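Local coordinates for protein putative peptidyl-prolyl cis-trans isomerase Cbf2 (Campylobacter jejuni, PDB 3RFW) that probably catalyses the cis-trans isomerisation of peptidyl-proline bonds and is a SurA-like chaperone with a parvulin-type isomerase domain, at residues A[106-111]-A[211-216]; A[113-118]-A[166-171]; A[121-126]-A[198-203]; A[140-145]-A[202-207]. All blocks are in the same frame, centred on the assembly; numbering follows the deposited sequence.

Contact 1 of 4, residues A[106-111]-A[211-216]; sequences KYVKPA and KGQIKF
With CG1 anti to the carbonyl carbon (chi1 -56°), I214 lays its ethyl branch beside the backbone at Y107, while Q213, CG anti to its own N but bent at chi2 (70°), curls its carboxamide against the main chain of I214. They flank a short antiparallel ladder between 106-111 and 211-216. K109 and G212 form its hydrogen-bonded pair: K109 N donates to G212 O at 2.7 Å, and G212 N returns a bond to K109 O, also at 2.7 Å. V108 and Q213 make the neighbouring non-hydrogen-bonded pair, and beyond it I214 N reaches Y107 O at 2.8 Å. Y107 centres an inverse gamma turn. Q213 NE2 donates to I214 O (3.1 Å, nearly straight at 169°), coming in on a lone pair of that oxygen, which itself lies in the amide plane of Q213; together with a second bond from NE2 to K104 O, this fixes the amide's rotation. On the K109 face, the lysine chain crosses I214 at about a right angle, CG lying 4.0 Å from I214 CG1, and its bent end gives NZ to a water that weakly bridges to Q213 O. K211, extended, brings CE to 4.0 Å from V108 CG2. Y107 packs on V219 and I223 of helix 216-246 and on F99 of helix 93-103, so the paired ends of strands 108-120 and 199-213 meet the helical part here.

Contact 2 of 4, residues A[113-118]-A[166-171]; sequences VQAKHI and GWFDQS
From its CB outward, Q114 lies along the indole of W167. CB sits over the centre of the six-membered ring, 3.5 Å from its centroid and 12° off the normal, a close CH-pi contact. With CG anti to the backbone N (chi1 -172°) and the chain extended beyond it, the next atoms run across the pyrrole side: CG comes near NE1 and CE2, and CD lies 3.7 Å from W167 NE1. At the tip the carboxamide lies over the NE1-CE2-CZ2 side of the indole, OE1 toward CZ2 and NE2 toward NE1, its plane only 13° from that of the ring, so amide and ring are stacked. R112 adds a cation-pi contact to the same indole. One residue earlier on the strand, V113 and F168 form an antiparallel hydrogen-bonded pair. V113 N donates to F168 O at 2.9 Å, nearly along the C=O axis, and F168 N answers to V113 O. V113 CG1 and F168 CG both take the crowded position between N and carbonyl carbon, and the side chains lie side by side, pointing the same way. CG1 sits over the phenyl face, offset toward its rim and 3.4 Å from the centroid, while A115 CB meets the ring edge. F168 also touches F177, and V113 touches F182, both of helix 175-183. Indole and phenyl thus lie on different faces of the sheet. The chain turns a corner at W167, and the pairing adds outermost strand 164-168 to strand 108-120 in the four-stranded antiparallel sheet of the parvulin (PpiC-type) fold.

Contact 3 of 4, residues A[121-126]-A[198-203]; sequences ATEKEA and FGYHVI
Y200 lays its phenol ring against the first turn of helix 123-133, one face against the backbone and CB of E123. The tyrosine CG stands anti to its carbonyl carbon (chi1 -68°) and the ring is turned nearly crosswise (chi2 92°), which presents a broad face to the helix start. E123 N stands above that face, offset toward the rim, 3.2 Å from Y200 CD1. Farther across, E123 CB makes a CH-pi contact 3.7 Å from the ring centroid, close to the normal. The glutamate then runs on extended, CG anti to N, and its carboxylate plane is tilted 19° from the phenol ring; its OE2 forms a salt bridge with K127 one turn later. A121 O comes to the ring edge, 3.8 Å from Y200 CD1. At the root of the side chain, on the same side as E123, A126 points at the strand and its CB meets Y200 CB at 3.8 Å. The carbonyl of A126 touches the next inward-facing residue, its O 3.6 Å from V202 CG2. No hydrogen bond joins the two segments. Main-chain bonding of Y200 to V120 holds strand 199-213 beside strand 108-120, whose end leads into this helix. A126 packs on P193 of strand 188-196, while V202 continues inward to I129 and I130, seating helix 123-133 against the sheet.

Contact 4 of 4, residues A[140-145]-A[202-207]; sequences ELDAKF and VILKEN
The carboxylate oxygen OD2 of D142 is held by one strong partner, a salt bridge from K116 NZ on strand 108-120. D142 CG stands anti to its backbone N (chi1 169°), swinging the carboxylate toward the sheet, where OD2 also lies 4.1 Å from L204 CD2. The carboxylate of E206 is not far off, its OE1 5.4 Å from D142 OD2, a repulsion the lysine charge probably offsets in part. No hydrogen bond joins the two segments; they meet through carbon packing and one ring edge against a carbonyl. F145 puts its CG anti to N and sends the ring toward the strand, sliding past L204 in the opposite direction. L204 CB lies over the centre of one face, 3.8 Å from the ring centroid and 7° off the normal, a CH-pi contact. The far rim of the phenyl meets main chain, with F145 CZ 3.2 Å from V202 O, which lies at the ring edge; F145 CE1 touches V202 CG1 at 3.8 Å. L141, one turn before F145 and likewise with CG anti to N, reaches L204 tip to tip, its CD1 coming 3.7 Å from L204 CG. The axis of helix segment 140-145 crosses that of strand 202-207 at -134°, closest approach 10.2 Å. Helix 138-152 packs on one face of the sheet: F145 reaches K116 and I118 of strand 108-120 as well, L141 and L204 both meet I189 of strand 188-196, and L141 and F145 touch L133 of helix 123-133.

How the contacts relate
Following the chain from the N terminus, strand 108-120 opens at contact 1, whose partner comes about 100 residues later, so this contact closes the longest loop and contacts 2, 3 and 4 all lie within it. The same strand next enters contact 2, closed by strand 164-168. Helices 123-133 and 138-152 then begin contacts 3 and 4, which both end on strand 199-213, sharing V202 and I203; each crosses contact 2. Contacts 2 and 3 also touch where H117 packs on H201. Contacts 2 to 4 thus join helices and strands of the isomerase domain, while contact 1 closes it toward the helical part.

Contact 1 of 4, residues A[106-111]-A[211-216]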
# COMPACT_ATOMS: atom_id res chain seq x y z
N LYS A 106 8.65 -28.95 0.91
CA LYS A 106 7.98 -27.72 0.43
C LYS A 106 8.71 -26.45 0.84
O LYS A 106 8.43 -25.39 0.30
CB LYS A 106 6.52 -27.66 0.92
CG LYS A 106 5.65 -28.80 0.42
CD LYS A 106 4.51 -29.10 1.39
CE LYS A 106 3.77 -30.36 0.99
NZ LYS A 106 3.35 -31.13 2.20
N TYR A 107 9.61 -26.55 1.82
CA TYR A 107 10.48 -25.44 2.20
C TYR A 107 11.73 -25.35 1.31
O TYR A 107 12.87 -25.53 1.77
CB TYR A 107 10.87 -25.54 3.68
CG TYR A 107 9.76 -25.08 4.60
CD1 TYR A 107 9.35 -23.76 4.60
CD2 TYR A 107 9.03 -26.00 5.37
CE1 TYR A 107 8.29 -23.33 5.38
CE2 TYR A 107 7.96 -25.58 6.17
CZ TYR A 107 7.59 -24.24 6.16
OH TYR A 107 6.53 -23.78 6.90
N VAL A 108 11.50 -25.11 0.02
CA VAL A 108 12.57 -25.06 -0.95
C VAL A 108 12.46 -23.79 -1.80
O VAL A 108 11.36 -23.32 -2.07
CB VAL A 108 12.52 -26.29 -1.89
CG1 VAL A 108 12.91 -27.53 -1.16
CG2 VAL A 108 11.13 -26.45 -2.49
N LYS A 109 13.59 -23.28 -2.27
CA LYS A 109 13.59 -22.29 -3.36
C LYS A 109 13.70 -23.01 -4.69
O LYS A 109 14.60 -23.83 -4.89
CB LYS A 109 14.75 -21.32 -3.20
CG LYS A 109 14.93 -20.82 -1.78
CD LYS A 109 15.75 -19.54 -1.71
CE LYS A 109 15.99 -19.12 -0.26
NZ LYS A 109 16.73 -20.16 0.50
N PRO A 110 12.79 -22.71 -5.62
CA PRO A 110 12.69 -23.48 -6.85
C PRO A 110 13.82 -23.15 -7.81
O PRO A 110 14.49 -22.13 -7.65
CB PRO A 110 11.35 -23.03 -7.43
CG PRO A 110 11.20 -21.64 -6.93
CD PRO A 110 11.74 -21.67 -5.53
N ALA A 111 14.09 -24.05 -8.74
CA ALA A 111 15.20 -23.88 -9.66
C ALA A 111 14.87 -22.75 -10.62
O ALA A 111 13.73 -22.63 -11.07
CB ALA A 111 15.44 -25.17 -10.42
N LYS A 211 17.48 -25.65 -7.45
CA LYS A 211 16.61 -25.83 -6.29
C LYS A 211 17.42 -25.75 -4.99
O LYS A 211 18.42 -26.45 -4.84
CB LYS A 211 15.93 -27.19 -6.41
CG LYS A 211 14.62 -27.34 -5.68
CD LYS A 211 13.95 -28.70 -6.03
CE LYS A 211 12.81 -29.00 -5.06
NZ LYS A 211 12.32 -30.40 -5.13
N GLY A 212 17.01 -24.87 -4.08
CA GLY A 212 17.70 -24.74 -2.80
C GLY A 212 16.81 -25.14 -1.63
O GLY A 212 15.60 -24.94 -1.68
N GLN A 213 17.39 -25.80 -0.64
CA GLN A 213 16.68 -26.19 0.57
C GLN A 213 16.70 -25.05 1.57
O GLN A 213 17.76 -24.61 2.00
CB GLN A 213 17.33 -27.42 1.18
CG GLN A 213 16.68 -27.90 2.50
CD GLN A 213 15.30 -28.51 2.28
OE1 GLN A 213 15.13 -29.42 1.46
NE2 GLN A 213 14.30 -27.93 2.93
N ILE A 214 15.52 -24.60 1.99
CA ILE A 214 15.44 -23.70 3.15
C ILE A 214 15.66 -24.43 4.46
O ILE A 214 15.13 -25.53 4.68
CB ILE A 214 14.10 -22.91 3.14
CG1 ILE A 214 13.96 -22.16 1.81
CG2 ILE A 214 14.04 -21.94 4.31
CD1 ILE A 214 12.55 -21.66 1.48
N LYS A 215 16.53 -23.88 5.31
CA LYS A 215 16.90 -24.50 6.58
C LYS A 215 15.90 -24.18 7.69
O LYS A 215 15.32 -23.09 7.72
CB LYS A 215 18.30 -24.04 7.02
CG LYS A 215 19.47 -24.89 6.47
CD LYS A 215 20.82 -24.18 6.60
CE LYS A 215 21.91 -24.87 5.76
NZ LYS A 215 23.28 -24.80 6.39
N PHE A 216 15.82 -25.07 8.68
CA PHE A 216 14.92 -24.95 9.81
C PHE A 216 15.08 -23.60 10.51
O PHE A 216 14.10 -22.91 10.77
CB PHE A 216 15.15 -26.10 10.80
CG PHE A 216 14.26 -26.04 12.04
CD1 PHE A 216 12.87 -26.05 11.92
CD2 PHE A 216 14.82 -26.07 13.31
CE1 PHE A 216 12.06 -26.07 13.04
CE2 PHE A 216 14.01 -26.07 14.45
CZ PHE A 216 12.62 -26.07 14.31
O HOH W 1 18.22 -22.69 -0.08

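Contact 2 of 4, residues A[113-118]-A[166-171]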
# COMPACT_ATOMS: atom_id res chain seq x y z
N VAL A 113 16.29 -20.27 -14.13
CA VAL A 113 17.25 -20.01 -15.19
C VAL A 113 17.19 -18.54 -15.62
O VAL A 113 16.15 -17.89 -15.53
CB VAL A 113 16.99 -20.90 -16.39
CG1 VAL A 113 15.60 -20.67 -16.92
CG2 VAL A 113 18.02 -20.60 -17.48
N GLN A 114 18.34 -18.03 -16.05
CA GLN A 114 18.42 -16.72 -16.67
C GLN A 114 18.81 -16.88 -18.14
O GLN A 114 19.92 -17.32 -18.46
CB GLN A 114 19.47 -15.86 -15.93
CG GLN A 114 19.50 -14.38 -16.36
CD GLN A 114 20.75 -13.63 -15.87
OE1 GLN A 114 21.82 -14.20 -15.70
NE2 GLN A 114 20.61 -12.32 -15.69
N ALA A 115 17.93 -16.48 -19.06
CA ALA A 115 18.14 -16.78 -20.48
C ALA A 115 17.72 -15.65 -21.39
O ALA A 115 16.91 -14.80 -21.01
CB ALA A 115 17.41 -18.07 -20.86
N LYS A 116 18.28 -15.64 -22.60
CA LYS A 116 17.74 -14.85 -23.70
C LYS A 116 17.14 -15.78 -24.76
O LYS A 116 17.54 -16.93 -24.86
CB LYS A 116 18.84 -13.98 -24.33
CG LYS A 116 19.30 -12.82 -23.43
CD LYS A 116 20.39 -12.00 -24.09
CE LYS A 116 21.26 -11.28 -23.06
NZ LYS A 116 22.37 -10.56 -23.72
N HIS A 117 16.25 -15.25 -25.59
CA HIS A 117 15.78 -16.00 -26.76
C HIS A 117 15.60 -15.17 -28.04
O HIS A 117 15.59 -13.93 -28.00
CB HIS A 117 14.54 -16.84 -26.43
CG HIS A 117 13.24 -16.15 -26.68
ND1 HIS A 117 12.97 -14.87 -26.24
CD2 HIS A 117 12.10 -16.59 -27.27
CE1 HIS A 117 11.73 -14.54 -26.56
NE2 HIS A 117 11.17 -15.58 -27.17
N ILE A 118 15.56 -15.86 -29.18
CA ILE A 118 15.19 -15.27 -30.47
C ILE A 118 14.01 -16.04 -31.04
O ILE A 118 14.05 -17.26 -31.08
CB ILE A 118 16.37 -15.37 -31.48
CG1 ILE A 118 17.52 -14.47 -31.04
CG2 ILE A 118 15.91 -15.04 -32.89
CD1 ILE A 118 18.78 -14.66 -31.85
N GLY A 166 15.22 -12.36 -18.48
CA GLY A 166 15.53 -12.35 -17.05
C GLY A 166 15.46 -13.73 -16.39
O GLY A 166 15.38 -14.74 -17.08
N TRP A 167 15.54 -13.75 -15.06
CA TRP A 167 15.35 -14.99 -14.30
C TRP A 167 13.91 -15.47 -14.29
O TRP A 167 12.99 -14.67 -14.21
CB TRP A 167 15.79 -14.78 -12.86
CG TRP A 167 17.25 -14.60 -12.72
CD1 TRP A 167 17.93 -13.42 -12.69
CD2 TRP A 167 18.24 -15.63 -12.60
NE1 TRP A 167 19.28 -13.65 -12.51
CE2 TRP A 167 19.49 -15.00 -12.43
CE3 TRP A 167 18.18 -17.03 -12.58
CZ2 TRP A 167 20.69 -15.72 -12.25
CZ3 TRP A 167 19.36 -17.75 -12.40
CH2 TRP A 167 20.60 -17.09 -12.22
N PHE A 168 13.71 -16.78 -14.38
CA PHE A 168 12.37 -17.35 -14.41
C PHE A 168 12.42 -18.80 -13.95
O PHE A 168 13.47 -19.43 -14.03
CB PHE A 168 11.74 -17.23 -15.80
CG PHE A 168 12.51 -17.92 -16.92
CD1 PHE A 168 12.20 -19.22 -17.30
CD2 PHE A 168 13.44 -17.23 -17.67
CE1 PHE A 168 12.86 -19.83 -18.37
CE2 PHE A 168 14.11 -17.83 -18.76
CZ PHE A 168 13.81 -19.13 -19.11
N ASP A 169 11.31 -19.30 -13.40
CA ASP A 169 11.22 -20.71 -13.03
C ASP A 169 10.36 -21.54 -13.97
O ASP A 169 10.03 -21.09 -15.07
CB ASP A 169 10.81 -20.90 -11.56
CG ASP A 169 9.50 -20.20 -11.21
OD1 ASP A 169 8.58 -20.16 -12.05
OD2 ASP A 169 9.38 -19.73 -10.05
N GLN A 170 10.05 -22.77 -13.56
CA GLN A 170 9.40 -23.74 -14.45
C GLN A 170 7.89 -23.50 -14.49
O GLN A 170 7.21 -23.90 -15.44
CB GLN A 170 9.69 -25.18 -14.01
N SER A 171 7.37 -22.86 -13.44
CA SER A 171 5.96 -22.51 -13.34
C SER A 171 5.61 -21.45 -14.38
O SER A 171 4.47 -21.39 -14.87
CB SER A 171 5.64 -22.00 -11.93

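Contact 3 of 4, residues A[121-126]-A[198-203]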
# COMPACT_ATOMS: atom_id res chain seq x y z
N ALA A 121 9.52 -17.54 -37.27
CA ALA A 121 8.22 -18.11 -37.59
C ALA A 121 8.40 -19.48 -38.21
O ALA A 121 7.45 -20.27 -38.31
CB ALA A 121 7.44 -17.17 -38.55
N THR A 122 9.64 -19.79 -38.55
CA THR A 122 9.95 -20.86 -39.48
C THR A 122 11.17 -21.65 -38.98
O THR A 122 12.15 -21.06 -38.51
CB THR A 122 10.23 -20.27 -40.88
OG1 THR A 122 9.07 -20.42 -41.71
CG2 THR A 122 11.42 -20.92 -41.53
N GLU A 123 11.07 -22.98 -39.00
CA GLU A 123 12.14 -23.85 -38.49
C GLU A 123 13.49 -23.50 -39.11
O GLU A 123 14.53 -23.52 -38.43
CB GLU A 123 11.81 -25.32 -38.75
CG GLU A 123 12.91 -26.28 -38.26
CD GLU A 123 12.81 -27.69 -38.86
OE1 GLU A 123 11.95 -27.92 -39.74
OE2 GLU A 123 13.60 -28.56 -38.45
N LYS A 124 13.45 -23.14 -40.40
CA LYS A 124 14.65 -22.90 -41.18
C LYS A 124 15.32 -21.57 -40.82
O LYS A 124 16.56 -21.48 -40.80
CB LYS A 124 14.34 -22.97 -42.69
CG LYS A 124 15.13 -21.99 -43.55
N GLU A 125 14.51 -20.56 -40.51
CA GLU A 125 15.06 -19.30 -39.98
C GLU A 125 15.81 -19.55 -38.66
O GLU A 125 16.89 -19.02 -38.45
CB GLU A 125 13.94 -18.28 -39.75
CG GLU A 125 13.34 -17.67 -41.01
CD GLU A 125 12.00 -17.01 -40.75
OE1 GLU A 125 11.93 -15.76 -40.80
OE2 GLU A 125 11.04 -17.72 -40.41
N ALA A 126 15.24 -20.41 -37.82
CA ALA A 126 15.86 -20.78 -36.54
C ALA A 126 17.18 -21.53 -36.71
O ALA A 126 18.13 -21.26 -35.97
CB ALA A 126 14.89 -21.56 -35.66
N PHE A 198 4.19 -20.28 -30.24
CA PHE A 198 4.63 -18.98 -30.77
C PHE A 198 5.50 -19.15 -32.02
O PHE A 198 5.70 -18.19 -32.76
CB PHE A 198 5.41 -18.18 -29.71
CG PHE A 198 4.59 -17.80 -28.51
CD1 PHE A 198 4.07 -16.52 -28.39
CD2 PHE A 198 4.45 -18.67 -27.43
CE1 PHE A 198 3.36 -16.14 -27.25
CE2 PHE A 198 3.75 -18.30 -26.29
CZ PHE A 198 3.20 -17.04 -26.20
N GLY A 199 6.03 -20.34 -32.23
CA GLY A 199 6.94 -20.57 -33.35
C GLY A 199 8.21 -21.30 -32.93
O GLY A 199 8.16 -22.17 -32.06
N TYR A 200 9.34 -20.92 -33.54
CA TYR A 200 10.63 -21.60 -33.36
C TYR A 200 11.63 -20.69 -32.64
O TYR A 200 11.91 -19.59 -33.11
CB TYR A 200 11.21 -22.02 -34.72
CG TYR A 200 10.41 -23.12 -35.41
CD1 TYR A 200 9.39 -22.81 -36.31
CD2 TYR A 200 10.63 -24.45 -35.10
CE1 TYR A 200 8.63 -23.82 -36.91
CE2 TYR A 200 9.86 -25.46 -35.68
CZ TYR A 200 8.86 -25.14 -36.57
OH TYR A 200 8.13 -26.15 -37.13
N HIS A 201 12.15 -21.15 -31.49
CA HIS A 201 13.06 -20.33 -30.68
C HIS A 201 14.50 -20.80 -30.73
O HIS A 201 14.76 -22.00 -30.73
CB HIS A 201 12.63 -20.28 -29.22
CG HIS A 201 11.16 -20.22 -29.01
ND1 HIS A 201 10.57 -19.30 -28.17
CD2 HIS A 201 10.15 -20.99 -29.49
CE1 HIS A 201 9.26 -19.52 -28.12
NE2 HIS A 201 8.99 -20.54 -28.91
N VAL A 202 15.42 -19.86 -30.66
CA VAL A 202 16.77 -20.13 -30.21
C VAL A 202 17.00 -19.51 -28.82
O VAL A 202 16.80 -18.31 -28.63
CB VAL A 202 17.82 -19.58 -31.21
CG1 VAL A 202 19.23 -19.97 -30.79
CG2 VAL A 202 17.50 -20.07 -32.65
N ILE A 203 17.50 -20.33 -27.89
CA ILE A 203 17.68 -19.91 -26.50
C ILE A 203 19.17 -19.84 -26.16
O ILE A 203 19.95 -20.73 -26.52
CB ILE A 203 17.02 -20.90 -25.57
CG1 ILE A 203 15.58 -21.17 -26.02
CG2 ILE A 203 17.09 -20.41 -24.12
CD1 ILE A 203 14.78 -21.97 -25.01

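Contact 4 of 4, residues A[140-145]-A[202-207]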
# COMPACT_ATOMS: atom_id res chain seq x y z
N GLU A 140 31.34 -13.25 -26.52
CA GLU A 140 31.22 -13.05 -27.96
C GLU A 140 29.92 -13.65 -28.52
O GLU A 140 29.29 -13.07 -29.40
CB GLU A 140 32.44 -13.61 -28.71
N LEU A 141 29.57 -14.85 -28.04
CA LEU A 141 28.28 -15.45 -28.32
C LEU A 141 27.11 -14.58 -27.81
O LEU A 141 26.07 -14.45 -28.47
CB LEU A 141 28.24 -16.83 -27.65
CG LEU A 141 27.00 -17.72 -27.77
CD1 LEU A 141 25.92 -17.20 -26.85
CD2 LEU A 141 26.51 -17.77 -29.21
N ASP A 142 27.30 -13.97 -26.65
CA ASP A 142 26.27 -13.17 -26.01
C ASP A 142 25.96 -11.92 -26.85
O ASP A 142 24.83 -11.72 -27.30
CB ASP A 142 26.71 -12.81 -24.58
CG ASP A 142 25.83 -11.76 -23.93
OD1 ASP A 142 26.37 -10.71 -23.51
OD2 ASP A 142 24.62 -12.02 -23.73
N ALA A 143 27.00 -11.13 -27.16
CA ALA A 143 26.85 -9.90 -27.96
C ALA A 143 26.21 -10.17 -29.33
O ALA A 143 25.22 -9.53 -29.70
CB ALA A 143 28.19 -9.19 -28.13
N LYS A 144 26.76 -11.15 -30.05
CA LYS A 144 26.20 -11.56 -31.32
C LYS A 144 24.77 -12.06 -31.21
O LYS A 144 23.94 -11.72 -32.05
CB LYS A 144 27.09 -12.59 -32.01
CG LYS A 144 27.83 -12.04 -33.23
N PHE A 145 24.46 -12.82 -30.17
CA PHE A 145 23.08 -13.26 -29.94
C PHE A 145 22.11 -12.08 -29.87
O PHE A 145 21.10 -12.03 -30.59
CB PHE A 145 22.94 -14.12 -28.67
CG PHE A 145 21.61 -14.84 -28.56
CD1 PHE A 145 21.43 -16.10 -29.11
CD2 PHE A 145 20.53 -14.25 -27.92
CE1 PHE A 145 20.19 -16.77 -29.01
CE2 PHE A 145 19.29 -14.91 -27.82
CZ PHE A 145 19.13 -16.17 -28.36
N VAL A 202 15.42 -19.86 -30.66
CA VAL A 202 16.77 -20.13 -30.21
C VAL A 202 17.00 -19.51 -28.82
O VAL A 202 16.80 -18.31 -28.63
CB VAL A 202 17.82 -19.58 -31.21
CG1 VAL A 202 19.23 -19.97 -30.79
CG2 VAL A 202 17.50 -20.07 -32.65
N ILE A 203 17.50 -20.33 -27.89
CA ILE A 203 17.68 -19.91 -26.50
C ILE A 203 19.17 -19.84 -26.16
O ILE A 203 19.95 -20.73 -26.52
CB ILE A 203 17.02 -20.90 -25.57
CG1 ILE A 203 15.58 -21.17 -26.02
CG2 ILE A 203 17.09 -20.41 -24.12
CD1 ILE A 203 14.78 -21.97 -25.01
N LEU A 204 19.57 -18.73 -25.54
CA LEU A 204 20.89 -18.65 -24.92
C LEU A 204 20.75 -18.57 -23.39
O LEU A 204 20.12 -17.65 -22.87
CB LEU A 204 21.66 -17.44 -25.42
CG LEU A 204 22.92 -17.10 -24.64
CD1 LEU A 204 23.99 -18.21 -24.79
CD2 LEU A 204 23.47 -15.76 -25.07
N LYS A 205 21.32 -19.55 -22.68
CA LYS A 205 21.25 -19.57 -21.23
C LYS A 205 22.44 -18.86 -20.61
O LYS A 205 23.58 -19.24 -20.85
CB LYS A 205 21.17 -21.00 -20.70
N GLU A 206 22.16 -17.84 -19.80
CA GLU A 206 23.22 -17.05 -19.19
C GLU A 206 23.67 -17.66 -17.86
O GLU A 206 24.86 -17.72 -17.56
CB GLU A 206 22.74 -15.60 -18.99
CG GLU A 206 23.81 -14.63 -18.46
CD GLU A 206 23.32 -13.19 -18.36
OE1 GLU A 206 22.26 -12.86 -18.94
OE2 GLU A 206 24.01 -12.37 -17.71
N ASN A 207 22.70 -18.08 -17.05
CA ASN A 207 22.96 -18.55 -15.69
C ASN A 207 21.87 -19.52 -15.24
O ASN A 207 20.82 -19.63 -15.89
CB ASN A 207 23.04 -17.37 -14.71
CG ASN A 207 24.05 -17.60 -13.58
OD1 ASN A 207 24.44 -18.73 -13.29
ND2 ASN A 207 24.45 -16.52 -12.91